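Local coordinates for protein plasmodium falciparum gamete antigen 27/25 (Plasmodium falciparum, PDB 1N81) that is a gametocyte protein essential for sexual development of the malaria parasite, with an unknown molecular function, and may dimerise, at residues D135-L138 against I139-F143; K160-A163 against A164-S167; I166-F169 against L170-V174. All coordinates share one frame; numbering follows the deposited sequence.

Interaction 1: D135-L138 against I139-F143; sequences DKKL and IRMLF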
loop_
_atom_site.group_PDB
_atom_site.type_symbol
_atom_site.label_atom_id
_atom_site.label_comp_id
_atom_site.label_asym_id
_atom_site.label_seq_id
_atom_site.Cartn_x
_atom_site.Cartn_y
_atom_site.Cartn_z
ATOM N N ASP A 135 -6.253 7.581 -12.003
ATOM C CA ASP A 135 -7.696 7.774 -12.117
ATOM C C ASP A 135 -8.425 7.825 -10.766
ATOM O O ASP A 135 -8.891 6.800 -10.255
ATOM C CB ASP A 135 -8.310 6.671 -13.007
ATOM C CG ASP A 135 -9.716 7.036 -13.510
ATOM O OD1 ASP A 135 -10.425 7.782 -12.810
ATOM O OD2 ASP A 135 -10.101 6.567 -14.600
ATOM N N LYS A 136 -8.569 9.027 -10.217
ATOM C CA LYS A 136 -9.223 9.200 -8.930
ATOM C C LYS A 136 -10.674 8.730 -8.942
ATOM O O LYS A 136 -11.220 8.336 -7.896
ATOM C CB LYS A 136 -9.178 10.667 -8.485
ATOM C CG LYS A 136 -7.818 11.349 -8.507
ATOM C CD LYS A 136 -8.016 12.880 -8.418
ATOM C CE LYS A 136 -6.770 13.696 -8.771
ATOM N NZ LYS A 136 -5.813 13.833 -7.632
ATOM N N LYS A 137 -11.301 8.780 -10.115
ATOM C CA LYS A 137 -12.688 8.358 -10.235
ATOM C C LYS A 137 -12.792 6.849 -10.034
ATOM O O LYS A 137 -13.658 6.364 -9.301
ATOM C CB LYS A 137 -13.239 8.729 -11.605
ATOM C CG LYS A 137 -14.699 8.413 -11.777
ATOM C CD LYS A 137 -15.333 9.314 -12.843
ATOM C CE LYS A 137 -16.853 9.325 -12.736
ATOM N NZ LYS A 137 -17.454 7.995 -13.027
ATOM N N LEU A 138 -11.915 6.119 -10.705
ATOM C CA LEU A 138 -11.887 4.663 -10.594
ATOM C C LEU A 138 -11.541 4.314 -9.143
ATOM O O LEU A 138 -12.157 3.449 -8.541
ATOM C CB LEU A 138 -10.836 4.079 -11.543
ATOM C CG LEU A 138 -10.534 2.582 -11.421
ATOM C CD1 LEU A 138 -11.759 1.759 -11.821
ATOM C CD2 LEU A 138 -9.361 2.228 -12.312
ATOM N N ILE A 139 -10.577 5.016 -8.563
ATOM C CA ILE A 139 -10.211 4.726 -7.186
ATOM C C ILE A 139 -11.385 4.940 -6.221
ATOM O O ILE A 139 -11.641 4.099 -5.344
ATOM C CB ILE A 139 -8.983 5.549 -6.755
ATOM C CG1 ILE A 139 -7.750 5.062 -7.545
ATOM C CG2 ILE A 139 -8.732 5.386 -5.244
ATOM C CD1 ILE A 139 -6.554 6.007 -7.443
ATOM N N ARG A 140 -12.112 6.033 -6.401
ATOM C CA ARG A 140 -13.235 6.334 -5.529
ATOM C C ARG A 140 -14.278 5.229 -5.611
ATOM O O ARG A 140 -14.811 4.809 -4.596
ATOM C CB ARG A 140 -13.884 7.670 -5.905
ATOM C CG ARG A 140 -15.068 8.085 -4.981
ATOM C CD ARG A 140 -14.635 8.350 -3.525
ATOM N NE ARG A 140 -15.102 7.299 -2.620
ATOM C CZ ARG A 140 -14.933 7.308 -1.299
ATOM N NH1 ARG A 140 -14.312 8.319 -0.702
ATOM N NH2 ARG A 140 -15.365 6.285 -0.568
ATOM N N MET A 141 -14.566 4.757 -6.820
ATOM C CA MET A 141 -15.543 3.691 -6.970
ATOM C C MET A 141 -15.061 2.388 -6.378
ATOM O O MET A 141 -15.823 1.704 -5.686
ATOM C CB MET A 141 -15.933 3.519 -8.441
ATOM C CG MET A 141 -16.860 4.630 -8.904
ATOM S SD MET A 141 -17.481 4.362 -10.575
ATOM C CE MET A 141 -16.222 5.108 -11.474
ATOM N N LEU A 142 -13.814 2.010 -6.641
ATOM C CA LEU A 142 -13.318 0.781 -6.032
ATOM C C LEU A 142 -13.360 0.900 -4.492
ATOM O O LEU A 142 -13.683 -0.083 -3.795
ATOM C CB LEU A 142 -11.906 0.453 -6.520
ATOM C CG LEU A 142 -11.795 -0.001 -7.982
ATOM C CD1 LEU A 142 -10.322 -0.050 -8.378
ATOM C CD2 LEU A 142 -12.436 -1.391 -8.178
ATOM N N PHE A 143 -13.078 2.100 -3.973
ATOM C CA PHE A 143 -13.105 2.356 -2.533
ATOM C C PHE A 143 -14.510 2.183 -1.947
ATOM O O PHE A 143 -14.671 1.629 -0.854
ATOM C CB PHE A 143 -12.623 3.781 -2.190
ATOM C CG PHE A 143 -11.416 3.807 -1.294
ATOM C CD1 PHE A 143 -10.128 3.756 -1.840
ATOM C CD2 PHE A 143 -11.561 3.856 0.090
ATOM C CE1 PHE A 143 -9.017 3.745 -1.006
ATOM C CE2 PHE A 143 -10.443 3.853 0.934
ATOM C CZ PHE A 143 -9.179 3.797 0.382
#
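OD1 of Asp-135 takes two backbone N-H groups of the first helical turn, while Asp-135 O receives Ile-139 N from across the contact at 3.0 Å. Of the two bonds to OD1, the one from Leu-138 N is 3.1 Å long and arrives from well above the carboxylate plane; the one from Lys-137 N is weak, bent to 123° at the hydrogen. OD2 turns to Arg-131 in a salt bridge. This is the N-cap of helix 136-150: the carboxylate serves N-H groups that have no helical carbonyl before them, and its charge probably suits the positive end of the helix dipole. One turn on, Leu-142 N bonds to Leu-138 O at 2.9 Å. The two leucine side chains run side by side in the same direction, Leu-138 CG lying 4.0 Å from Leu-142 CD1. On the exposed flank Lys-137 and Met-141 pass across each other, and the bend at the lysine's chi4 (-65°) leaves its NZ 3.5 Å from Met-141 CE. Ile-139 faces inward: with CG1 beside its own backbone N (chi1 -68°), that carbon sits 3.4 Å from Asp-135 O, and the side chain meets Tyr-159 and Ile-166 of helix 156-173.

Interaction 2: K160-A163 against A164-S167; sequences KDAA and ARIS
Arg-165 folds back over the preceding turn, laying one face of its guanidinium on the backbone of Asp-161 and Ala-162. Ala-162 CA is 3.5 Å above that plane, off-centre, near the border of the group, and the Ala-162 methyl CB comes to 3.7 Å from NH1. With CG beside the backbone N (chi1 -82°) the chain runs back along the helix, and the bend at chi3 (-122°) then lays the guanidinium over the turn. This is the buried side: NH1 forms a salt bridge with Glu-109, and Arg-80, Arg-84 and Tyr-88 of helix 71-89 touch the same side chain. Ile-166 packs closely too, its CG1 3.2 Å from Ala-162 O, the carbonyl that also accepts Ile-166 N at 2.9 Å. The solvent side is looser. The Lys-160 side chain comes no nearer to segment 164-167 than 6.3 Å, from its CG to Ala-164 CB, and Asp-161 keeps its charge at arm's length, OD2 lying 4.9 Å from Arg-165 NH2. With Ala-162, Arg-165 and Ile-166 packed against helices 71-89, 96-122 and 136-150, and Lys-160, Asp-161 and Ala-164 toward solvent, this is an amphipathic helix of an all-helical fold.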
loop_
_atom_site.group_PDB
_atom_site.type_symbol
_atom_site.label_atom_id
_atom_site.label_comp_id
_atom_site.label_asym_id
_atom_site.label_seq_id
_atom_site.Cartn_x
_atom_site.Cartn_y
_atom_site.Cartn_z
ATOM N N LYS A 160 -8.869 10.852 0.937
ATOM C CA LYS A 160 -8.054 11.628 0.019
ATOM C C LYS A 160 -6.559 11.260 0.139
ATOM O O LYS A 160 -5.835 11.144 -0.867
ATOM C CB LYS A 160 -8.286 13.108 0.296
ATOM C CG LYS A 160 -7.428 14.062 -0.484
ATOM C CD LYS A 160 -7.927 15.501 -0.286
ATOM C CE LYS A 160 -7.125 16.520 -1.113
ATOM N NZ LYS A 160 -5.715 16.684 -0.628
ATOM N N ASP A 161 -6.076 11.078 1.361
ATOM C CA ASP A 161 -4.668 10.716 1.514
ATOM C C ASP A 161 -4.425 9.320 0.935
ATOM O O ASP A 161 -3.420 9.093 0.251
ATOM C CB ASP A 161 -4.242 10.750 2.985
ATOM C CG ASP A 161 -4.216 12.174 3.557
ATOM O OD1 ASP A 161 -4.030 13.150 2.788
ATOM O OD2 ASP A 161 -4.368 12.312 4.788
ATOM N N ALA A 162 -5.356 8.399 1.179
ATOM C CA ALA A 162 -5.203 7.047 0.665
ATOM C C ALA A 162 -5.149 7.025 -0.868
ATOM O O ALA A 162 -4.323 6.317 -1.448
ATOM C CB ALA A 162 -6.325 6.174 1.143
ATOM N N ALA A 163 -6.010 7.793 -1.528
ATOM C CA ALA A 163 -6.025 7.787 -2.991
ATOM C C ALA A 163 -4.666 8.246 -3.517
ATOM O O ALA A 163 -4.177 7.727 -4.510
ATOM C CB ALA A 163 -7.152 8.695 -3.523
ATOM N N ALA A 164 -4.056 9.221 -2.844
ATOM C CA ALA A 164 -2.744 9.710 -3.260
ATOM C C ALA A 164 -1.678 8.608 -3.090
ATOM O O ALA A 164 -0.819 8.429 -3.947
ATOM C CB ALA A 164 -2.362 10.954 -2.447
ATOM N N ARG A 165 -1.744 7.861 -1.994
ATOM C CA ARG A 165 -0.778 6.791 -1.762
ATOM C C ARG A 165 -0.887 5.712 -2.813
ATOM O O ARG A 165 0.110 5.164 -3.281
ATOM C CB ARG A 165 -1.023 6.125 -0.424
ATOM C CG ARG A 165 -0.431 6.869 0.775
ATOM C CD ARG A 165 -0.733 6.050 2.035
ATOM N NE ARG A 165 -1.467 6.920 2.899
ATOM C CZ ARG A 165 -2.640 6.650 3.415
ATOM N NH1 ARG A 165 -3.254 5.505 3.173
ATOM N NH2 ARG A 165 -3.195 7.546 4.184
ATOM N N ILE A 166 -2.123 5.394 -3.146
ATOM C CA ILE A 166 -2.425 4.361 -4.110
ATOM C C ILE A 166 -1.778 4.697 -5.467
ATOM O O ILE A 166 -1.076 3.861 -6.073
ATOM C CB ILE A 166 -3.941 4.256 -4.214
ATOM C CG1 ILE A 166 -4.458 3.519 -2.974
ATOM C CG2 ILE A 166 -4.373 3.589 -5.536
ATOM C CD1 ILE A 166 -5.986 3.466 -2.922
ATOM N N SER A 167 -2.005 5.919 -5.929
ATOM C CA SER A 167 -1.432 6.347 -7.204
ATOM C C SER A 167 0.092 6.304 -7.072
ATOM O O SER A 167 0.782 5.789 -7.961
ATOM C CB SER A 167 -1.915 7.755 -7.577
ATOM O OG SER A 167 -3.278 7.723 -7.956
#

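Interaction 3: I166-F169 against L170-V174; sequences ISQF and LIDVV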
loop_
_atom_site.group_PDB
_atom_site.type_symbol
_atom_site.label_atom_id
_atom_site.label_comp_id
_atom_site.label_asym_id
_atom_site.label_seq_id
_atom_site.Cartn_x
_atom_site.Cartn_y
_atom_site.Cartn_z
ATOM N N ILE A 166 -2.123 5.394 -3.146
ATOM C CA ILE A 166 -2.425 4.361 -4.110
ATOM C C ILE A 166 -1.778 4.697 -5.467
ATOM O O ILE A 166 -1.076 3.861 -6.073
ATOM C CB ILE A 166 -3.941 4.256 -4.214
ATOM C CG1 ILE A 166 -4.458 3.519 -2.974
ATOM C CG2 ILE A 166 -4.373 3.589 -5.536
ATOM C CD1 ILE A 166 -5.986 3.466 -2.922
ATOM N N SER A 167 -2.005 5.919 -5.929
ATOM C CA SER A 167 -1.432 6.347 -7.204
ATOM C C SER A 167 0.092 6.304 -7.072
ATOM O O SER A 167 0.782 5.789 -7.961
ATOM C CB SER A 167 -1.915 7.755 -7.577
ATOM O OG SER A 167 -3.278 7.723 -7.956
ATOM N N GLN A 168 0.609 6.780 -5.940
ATOM C CA GLN A 168 2.054 6.762 -5.725
ATOM C C GLN A 168 2.603 5.362 -5.724
ATOM O O GLN A 168 3.634 5.090 -6.343
ATOM C CB GLN A 168 2.456 7.411 -4.399
ATOM C CG GLN A 168 3.970 7.457 -4.277
ATOM C CD GLN A 168 4.434 7.997 -2.972
ATOM O OE1 GLN A 168 4.386 7.316 -1.951
ATOM N NE2 GLN A 168 4.874 9.249 -2.982
ATOM N N PHE A 169 1.931 4.471 -4.999
ATOM C CA PHE A 169 2.359 3.082 -4.918
ATOM C C PHE A 169 2.425 2.438 -6.323
ATOM O O PHE A 169 3.383 1.758 -6.661
ATOM C CB PHE A 169 1.385 2.280 -4.033
ATOM C CG PHE A 169 1.741 0.816 -3.908
ATOM C CD1 PHE A 169 2.360 0.332 -2.750
ATOM C CD2 PHE A 169 1.456 -0.073 -4.945
ATOM C CE1 PHE A 169 2.699 -1.031 -2.610
ATOM C CE2 PHE A 169 1.784 -1.433 -4.831
ATOM C CZ PHE A 169 2.414 -1.914 -3.648
ATOM N N LEU A 170 1.395 2.632 -7.129
ATOM C CA LEU A 170 1.382 2.030 -8.455
ATOM C C LEU A 170 2.567 2.529 -9.316
ATOM O O LEU A 170 3.310 1.735 -9.898
ATOM C CB LEU A 170 0.040 2.329 -9.129
ATOM C CG LEU A 170 -1.105 1.554 -8.457
ATOM C CD1 LEU A 170 -2.415 2.115 -8.895
ATOM C CD2 LEU A 170 -1.032 0.076 -8.780
ATOM N N ILE A 171 2.763 3.839 -9.373
ATOM C CA ILE A 171 3.864 4.384 -10.166
ATOM C C ILE A 171 5.205 3.802 -9.720
ATOM O O ILE A 171 6.000 3.397 -10.536
ATOM C CB ILE A 171 3.880 5.933 -10.090
ATOM C CG1 ILE A 171 2.659 6.481 -10.826
ATOM C CG2 ILE A 171 5.157 6.478 -10.752
ATOM C CD1 ILE A 171 2.325 7.922 -10.488
ATOM N N ASP A 172 5.430 3.730 -8.416
ATOM C CA ASP A 172 6.657 3.184 -7.873
ATOM C C ASP A 172 6.846 1.703 -8.046
ATOM O O ASP A 172 7.971 1.241 -8.201
ATOM C CB ASP A 172 6.744 3.390 -6.360
ATOM C CG ASP A 172 7.083 4.775 -5.998
ATOM O OD1 ASP A 172 7.354 5.560 -6.932
ATOM O OD2 ASP A 172 7.089 5.070 -4.792
ATOM N N VAL A 173 5.756 0.948 -7.998
ATOM C CA VAL A 173 5.896 -0.498 -8.000
ATOM C C VAL A 173 5.614 -1.296 -9.259
ATOM O O VAL A 173 6.323 -2.254 -9.536
ATOM C CB VAL A 173 5.071 -1.073 -6.796
ATOM C CG1 VAL A 173 5.228 -2.590 -6.703
ATOM C CG2 VAL A 173 5.541 -0.379 -5.482
ATOM N N VAL A 174 4.589 -0.917 -10.009
ATOM C CA VAL A 174 4.241 -1.622 -11.234
ATOM C C VAL A 174 5.460 -1.635 -12.150
ATOM O O VAL A 174 6.113 -0.599 -12.330
ATOM C CB VAL A 174 3.079 -0.923 -11.974
ATOM C CG1 VAL A 174 2.809 -1.629 -13.315
ATOM C CG2 VAL A 174 1.807 -0.962 -11.109
#
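Phe-169 presents one ring face to Val-173, whose CG2 stands 3.9 Å from the ring centroid and 8° off the ring normal, a CH-pi contact. Val-173 CB touches the same ring at CE2, 3.8 Å away. With CG anti to the backbone N (chi1 179°), the ring swings alongside the following turn, Leu-170 N at its edge. Around this pair, Ile-15 and Glu-22 of helix 13-35 and Ile-113 of helix 96-122 touch Phe-169, while Val-18 meets Val-173. A bond of 2.8 Å from Val-173 N to Phe-169 O holds the two residues one turn apart; its bend to 140° at the hydrogen goes with a second, weak bond to Leu-170 O. Here helix 156-173 ends: Val-174 leaves helical geometry, though its N still bonds to Leu-170 O at 2.9 Å. On another side Leu-170 CD1 lies 4.2 Å from Ile-166 CG2, the chains pointing the same way. Gln-168 and Asp-172 slant past each other, Gln-168 CG 4.0 Å from Asp-172 OD2. Their nearly parallel polar ends reach toward Arg-80, firmly from Gln-168 OE1, weakly from OD2, which hydrogen-bonds Asn-76; OD1 forms a salt bridge with Arg-72.

From the N terminus onward the three contacts come late in the chain, and each closes nothing longer than successive turns of one helix. Interaction 1 starts helix 136-150 and is complete before interaction 2 opens on helix 156-173; interaction 3 carries that second helix to its end. None nests inside another, but interactions 2 and 3 overlap, sharing Ile-166 and Ser-167. Phe-143 CE1 lies 3.6 Å from Ile-166 CD1, which therefore joins interaction 1 to both others, and Phe-143 CZ is 3.8 Å from Ala-162 CB. Interactions 1 and 2 tie the two consecutive helices to helix 96-122; interaction 2 also reaches helix 71-89, and interaction 3 helices 13-35 and 126-133.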